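Local coordinates for protein TonB-dependent siderophore receptor (Pseudomonas aeruginosa 39016, PDB 5NEC) that probably takes up ferric siderophores, and siderophore-drug conjugates, across the outer membrane using energy passed on by TonB, at residues Ser302-Asn306 against Thr338-Val343; Pro425-Thr431 against Glu459-His465. All coordinates share one frame; numbering follows the deposited sequence.

Overall arrangement
Following the chain from its N terminus, contact 1 comes first: it pairs strand 296-316 with strand 327-354, closing a loop of 31 residues between 302-306 and 338-343. Strand 357-379 then runs back beside 327-354, and contact 2 joins the next two strands, 426-444 and 447-464, closing 27 residues. The loops follow in series and neither nest nor cross. Strands 327-354 and 426-444 run the same way, but the first closes its hairpin and the second opens one, so the two turns lie at opposite ends of the barrel wall. Strand 357-379 bonds to both contacts, whose centres lie about 16 Å apart and whose nearest atoms are about 7 Å apart, in neighbouring parts of the wall.

Contact 1 (Ser302-Asn306 against Thr338-Val343); sequences SRYGN and TTTTAV. With C8E ((hydroxyethyloxy)tri(ethyloxy)octane), chain C.
Thr338 reaches Asn306 only loosely, its CG2 lying 4.4 Å from Asn306 OD1. At Thr339 the backbone takes over: its carbonyl O receives a CA-H...O contact from Asn306 CA at 3.3 Å. Thr340 forms a non-hydrogen-bonded pair with Asn306, yet its side chain meets Tyr304, two residues further back. The phenol gets there because chi1 of -176° sets CG opposite the backbone N and carries the ring over the neighbouring strand. There Tyr304 OH sits 3.2 Å from Thr340 CG2, a methyl contact and not a hydrogen bond.

Thr341 makes a hydrogen-bonded pair with Gly305. Gly305 N donates to Thr341 O (2.8 Å) and Thr341 N returns a bond to Gly305 O (2.9 Å). Thr341 O also lies over one face of the Tyr304 ring. Ala342, across from Tyr304, puts its CB obliquely by that ring, and the same methyl is 3.9 Å from C4 of the bound C8E, whose C8 end touches Tyr304 CB. Val343, the last residue of 338-343, pairs with Arg303: Val343 N bonds to Arg303 O at 2.8 Å, and Arg303 N to Val343 O at 2.9 Å. The side chains of Val343 and Arg303 turn to the other face, where both touch Val111 of strand 111-112; Arg303 NH1 bonds to Val108 O and NE to Thr285 OG1.

The chemistry therefore separates two faces of a barrel wall. The Tyr304, Thr340 and Ala342 face carries the detergent chain, consistent with the membrane side, whereas the Arg303 face meets the plug, with the buried guanidinium group spending N-H groups on both plug and barrel.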
loop_
_atom_site.group_PDB
_atom_site.type_symbol
_atom_site.label_atom_id
_atom_site.label_comp_id
_atom_site.label_asym_id
_atom_site.label_seq_id
_atom_site.Cartn_x
_atom_site.Cartn_y
_atom_site.Cartn_z
ATOM N N SER A 302 0.274 -20.201 -10.724
ATOM C CA SER A 302 1.631 -19.926 -11.144
ATOM C C SER A 302 1.724 -18.458 -11.459
ATOM O O SER A 302 0.893 -17.939 -12.198
ATOM C CB SER A 302 1.978 -20.743 -12.381
ATOM O OG SER A 302 1.808 -22.108 -12.080
ATOM N N ARG A 303 2.721 -17.789 -10.885
ATOM C CA ARG A 303 2.991 -16.402 -11.200
ATOM C C ARG A 303 4.459 -16.244 -11.632
ATOM O O ARG A 303 5.372 -16.718 -10.950
ATOM C CB ARG A 303 2.639 -15.503 -10.006
ATOM C CG ARG A 303 2.932 -14.031 -10.268
ATOM C CD ARG A 303 2.291 -13.144 -9.224
ATOM N NE ARG A 303 0.853 -13.074 -9.413
ATOM C CZ ARG A 303 -0.021 -12.672 -8.490
ATOM N NH1 ARG A 303 0.375 -12.275 -7.281
ATOM N NH2 ARG A 303 -1.321 -12.647 -8.779
ATOM N N TYR A 304 4.666 -15.615 -12.787
ATOM C CA TYR A 304 5.960 -15.090 -13.176
ATOM C C TYR A 304 5.868 -13.552 -13.192
ATOM O O TYR A 304 4.966 -12.978 -13.805
ATOM C CB TYR A 304 6.405 -15.613 -14.541
ATOM C CG TYR A 304 7.803 -15.126 -14.884
ATOM C CD1 TYR A 304 8.935 -15.871 -14.509
ATOM C CD2 TYR A 304 8.007 -13.896 -15.514
ATOM C CE1 TYR A 304 10.222 -15.414 -14.772
ATOM C CE2 TYR A 304 9.288 -13.436 -15.777
ATOM C CZ TYR A 304 10.390 -14.193 -15.415
ATOM O OH TYR A 304 11.646 -13.716 -15.683
ATOM N N GLY A 305 6.830 -12.900 -12.540
ATOM C CA GLY A 305 6.884 -11.442 -12.445
ATOM C C GLY A 305 8.255 -10.905 -12.783
ATOM O O GLY A 305 9.247 -11.567 -12.578
ATOM N N ASN A 306 8.299 -9.675 -13.274
ATOM C CA ASN A 306 9.509 -9.054 -13.784
ATOM C C ASN A 306 9.379 -7.536 -13.589
ATOM O O ASN A 306 8.454 -6.932 -14.137
ATOM C CB ASN A 306 9.616 -9.419 -15.264
ATOM C CG ASN A 306 10.720 -8.685 -15.982
ATOM O OD1 ASN A 306 11.717 -8.294 -15.376
ATOM N ND2 ASN A 306 10.510 -8.419 -17.256
ATOM N N THR A 338 16.660 -4.669 -10.941
ATOM C CA THR A 338 15.845 -5.621 -11.713
ATOM C C THR A 338 15.492 -6.786 -10.835
ATOM O O THR A 338 16.351 -7.303 -10.142
ATOM C CB THR A 338 16.548 -6.158 -12.981
ATOM O OG1 THR A 338 16.838 -5.068 -13.847
ATOM C CG2 THR A 338 15.646 -7.137 -13.761
ATOM N N THR A 339 14.236 -7.206 -10.872
ATOM C CA THR A 339 13.788 -8.329 -10.065
ATOM C C THR A 339 12.927 -9.266 -10.902
ATOM O O THR A 339 12.099 -8.830 -11.690
ATOM C CB THR A 339 13.008 -7.862 -8.810
ATOM O OG1 THR A 339 13.844 -7.009 -8.026
ATOM C CG2 THR A 339 12.632 -9.016 -7.935
ATOM N N THR A 340 13.141 -10.557 -10.698
ATOM C CA THR A 340 12.438 -11.629 -11.365
ATOM C C THR A 340 11.853 -12.460 -10.239
ATOM O O THR A 340 12.533 -12.696 -9.248
ATOM C CB THR A 340 13.458 -12.420 -12.200
ATOM O OG1 THR A 340 13.886 -11.603 -13.296
ATOM C CG2 THR A 340 12.898 -13.719 -12.740
ATOM N N THR A 341 10.584 -12.851 -10.347
ATOM C CA THR A 341 9.937 -13.681 -9.325
ATOM C C THR A 341 9.155 -14.784 -10.009
ATOM O O THR A 341 8.454 -14.533 -10.986
ATOM C CB THR A 341 8.988 -12.854 -8.425
ATOM O OG1 THR A 341 9.704 -11.748 -7.867
ATOM C CG2 THR A 341 8.435 -13.691 -7.265
ATOM N N ALA A 342 9.280 -15.996 -9.489
ATOM C CA ALA A 342 8.543 -17.139 -9.998
ATOM C C ALA A 342 7.914 -17.853 -8.797
ATOM O O ALA A 342 8.640 -18.225 -7.868
ATOM C CB ALA A 342 9.479 -18.055 -10.757
ATOM N N VAL A 343 6.584 -18.016 -8.793
ATOM C CA VAL A 343 5.883 -18.658 -7.663
ATOM C C VAL A 343 4.935 -19.757 -8.148
ATOM O O VAL A 343 4.250 -19.593 -9.159
ATOM C CB VAL A 343 5.074 -17.627 -6.823
ATOM C CG1 VAL A 343 4.547 -18.247 -5.531
ATOM C CG2 VAL A 343 5.944 -16.434 -6.496
HETATM C C1 C8E C . 10.233 -22.303 -8.863
HETATM C C2 C8E C . 8.798 -21.913 -9.170
HETATM C C3 C8E C . 8.506 -21.866 -10.676
HETATM C C4 C8E C . 7.151 -21.208 -10.991
HETATM C C5 C8E C . 6.696 -21.381 -12.451
HETATM C C6 C8E C . 6.101 -20.101 -13.065
HETATM C C7 C8E C . 5.403 -20.374 -14.401
HETATM C C8 C8E C . 5.005 -19.119 -15.162
#

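Contact 2 (Pro425-Thr431 against Glu459-His465); sequences PLNTVGT and ETTAKNH
Pro425 and His465 start an antiparallel pairing held by seven backbone hydrogen bonds, with His465 N donating to Pro425 O at 3.0 Å. The remaining six link three hydrogen-bonded pairs: Asn427 with Lys463, Val429 with Thr461, and Thr431 with Glu459. In the first, Asn427 N meets Lys463 O at 2.8 Å, and Lys463 N answers to Asn427 O at 2.7 Å. Between these pairs CA-H...O contacts fill in, as where Thr460 CA approaches Val429 O to 3.2 Å.

Apolar contacts gather on the face of Leu426, Thr428, Thr460 and Ala462. With chi1 at 171°, Leu426 leans across the strand gap, and its CD1 branch rests 3.8 Å from Asn464 CB while also reaching Ala462 CB. Further along, Thr460 CG2 covers the side-chain-less Gly430, lying 3.8 Å from its CA.

Polar side chains come together at the end of the strands without bonding to each other. The carboxamide of Asn427 approaches the His465 ring at its edge, ND2 being 3.7 Å from CD2, with the two flat groups inclined by 64°; this is an edge contact and not a hydrogen bond. Pro425 O is also near the ring plane, 3.5 Å from His465 CD2. The imidazole edge thus faces the Pro425 carbonyl and the Asn427 amide, while the proline ring meets His465 through CD and CB. Asn464 OD1 instead accepts a bond from Gly466 N, just past the strand.

Both flanks are occupied by barrel strands. Leu426, Thr428 and Gly430 bond through their backbones to Arg374, Ser372 and Glu370 of strand 357-379, while Thr460 and Ala462 bond to Asp475 and Leu473 of strand 471-488, making this pairing the open end of a beta hairpin, flanked on either side by further strands of the barrel wall.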
loop_
_atom_site.group_PDB
_atom_site.type_symbol
_atom_site.label_atom_id
_atom_site.label_comp_id
_atom_site.label_asym_id
_atom_site.label_seq_id
_atom_site.Cartn_x
_atom_site.Cartn_y
_atom_site.Cartn_z
ATOM N N PRO A 425 26.983 -4.810 -9.637
ATOM C CA PRO A 425 25.777 -5.025 -8.865
ATOM C C PRO A 425 25.884 -6.001 -7.695
ATOM O O PRO A 425 26.793 -6.806 -7.654
ATOM C CB PRO A 425 24.819 -5.610 -9.907
ATOM C CG PRO A 425 25.703 -6.365 -10.809
ATOM C CD PRO A 425 26.996 -5.627 -10.865
ATOM N N LEU A 426 24.923 -5.925 -6.776
ATOM C CA LEU A 426 24.695 -6.993 -5.808
ATOM C C LEU A 426 23.596 -7.861 -6.406
ATOM O O LEU A 426 22.485 -7.367 -6.646
ATOM C CB LEU A 426 24.265 -6.439 -4.446
ATOM C CG LEU A 426 23.778 -7.424 -3.375
ATOM C CD1 LEU A 426 24.886 -8.385 -2.969
ATOM C CD2 LEU A 426 23.296 -6.623 -2.164
ATOM N N ASN A 427 23.917 -9.128 -6.670
ATOM C CA ASN A 427 23.000 -10.073 -7.290
ATOM C C ASN A 427 22.600 -11.127 -6.284
ATOM O O ASN A 427 23.454 -11.816 -5.754
ATOM C CB ASN A 427 23.664 -10.780 -8.464
ATOM C CG ASN A 427 23.944 -9.858 -9.629
ATOM O OD1 ASN A 427 23.345 -8.788 -9.781
ATOM N ND2 ASN A 427 24.882 -10.268 -10.463
ATOM N N THR A 428 21.309 -11.280 -6.051
ATOM C CA THR A 428 20.804 -12.184 -5.042
ATOM C C THR A 428 19.810 -13.183 -5.642
ATOM O O THR A 428 18.917 -12.790 -6.391
ATOM C CB THR A 428 20.096 -11.389 -3.930
ATOM O OG1 THR A 428 20.932 -10.292 -3.512
ATOM C CG2 THR A 428 19.766 -12.298 -2.733
ATOM N N VAL A 429 19.971 -14.463 -5.308
ATOM C CA VAL A 429 19.039 -15.511 -5.715
ATOM C C VAL A 429 18.433 -16.130 -4.451
ATOM O O VAL A 429 19.163 -16.707 -3.644
ATOM C CB VAL A 429 19.743 -16.588 -6.568
ATOM C CG1 VAL A 429 18.793 -17.741 -6.888
ATOM C CG2 VAL A 429 20.290 -15.960 -7.851
ATOM N N GLY A 430 17.110 -16.005 -4.294
ATOM C CA GLY A 430 16.363 -16.541 -3.125
ATOM C C GLY A 430 15.385 -17.654 -3.484
ATOM O O GLY A 430 14.742 -17.590 -4.513
ATOM N N THR A 431 15.300 -18.675 -2.635
ATOM C CA THR A 431 14.363 -19.802 -2.781
ATOM C C THR A 431 13.517 -19.852 -1.521
ATOM O O THR A 431 14.045 -19.649 -0.425
ATOM C CB THR A 431 15.120 -21.140 -2.922
ATOM O OG1 THR A 431 15.685 -21.215 -4.223
ATOM C CG2 THR A 431 14.221 -22.363 -2.730
ATOM N N GLU A 459 16.350 -20.067 1.363
ATOM C CA GLU A 459 17.774 -20.187 0.959
ATOM C C GLU A 459 18.129 -19.015 0.080
ATOM O O GLU A 459 17.427 -18.798 -0.891
ATOM C CB GLU A 459 18.032 -21.428 0.107
ATOM C CG GLU A 459 17.759 -22.757 0.768
ATOM C CD GLU A 459 18.306 -23.941 -0.044
ATOM O OE1 GLU A 459 19.458 -23.869 -0.533
ATOM O OE2 GLU A 459 17.583 -24.953 -0.194
ATOM N N THR A 460 19.199 -18.273 0.395
ATOM C CA THR A 460 19.691 -17.186 -0.480
ATOM C C THR A 460 21.179 -17.280 -0.764
ATOM O O THR A 460 21.944 -17.748 0.053
ATOM C CB THR A 460 19.425 -15.753 0.067
ATOM O OG1 THR A 460 20.065 -15.594 1.333
ATOM C CG2 THR A 460 17.950 -15.476 0.214
ATOM N N THR A 461 21.566 -16.798 -1.941
ATOM C CA THR A 461 22.955 -16.621 -2.319
ATOM C C THR A 461 23.087 -15.228 -2.867
ATOM O O THR A 461 22.344 -14.854 -3.749
ATOM C CB THR A 461 23.360 -17.651 -3.377
ATOM O OG1 THR A 461 23.314 -18.946 -2.780
ATOM C CG2 THR A 461 24.768 -17.419 -3.891
ATOM N N ALA A 462 24.029 -14.464 -2.337
ATOM C CA ALA A 462 24.259 -13.081 -2.763
ATOM C C ALA A 462 25.671 -12.988 -3.314
ATOM O O ALA A 462 26.629 -13.397 -2.646
ATOM C CB ALA A 462 24.087 -12.119 -1.597
ATOM N N LYS A 463 25.793 -12.479 -4.538
ATOM C CA LYS A 463 27.079 -12.199 -5.141
ATOM C C LYS A 463 27.235 -10.701 -5.260
ATOM O O LYS A 463 26.454 -10.038 -5.941
ATOM C CB LYS A 463 27.196 -12.860 -6.506
ATOM C CG LYS A 463 27.416 -14.338 -6.396
ATOM C CD LYS A 463 27.226 -15.030 -7.728
ATOM C CE LYS A 463 27.240 -16.540 -7.581
ATOM N NZ LYS A 463 28.120 -17.169 -8.613
ATOM N N ASN A 464 28.254 -10.172 -4.594
ATOM C CA ASN A 464 28.491 -8.741 -4.576
ATOM C C ASN A 464 29.704 -8.399 -5.416
ATOM O O ASN A 464 30.840 -8.645 -5.017
ATOM C CB ASN A 464 28.705 -8.273 -3.147
ATOM C CG ASN A 464 28.800 -6.774 -3.031
ATOM O OD1 ASN A 464 28.478 -6.028 -3.953
ATOM N ND2 ASN A 464 29.258 -6.324 -1.887
ATOM N N HIS A 465 29.448 -7.806 -6.572
ATOM C CA HIS A 465 30.495 -7.325 -7.475
ATOM C C HIS A 465 30.939 -5.897 -7.122
ATOM O O HIS A 465 31.814 -5.344 -7.801
ATOM C CB HIS A 465 30.008 -7.430 -8.943
ATOM C CG HIS A 465 29.579 -8.821 -9.323
ATOM N ND1 HIS A 465 30.474 -9.840 -9.587
ATOM C CD2 HIS A 465 28.349 -9.372 -9.416
ATOM C CE1 HIS A 465 29.815 -10.952 -9.837
ATOM N NE2 HIS A 465 28.523 -10.693 -9.752
#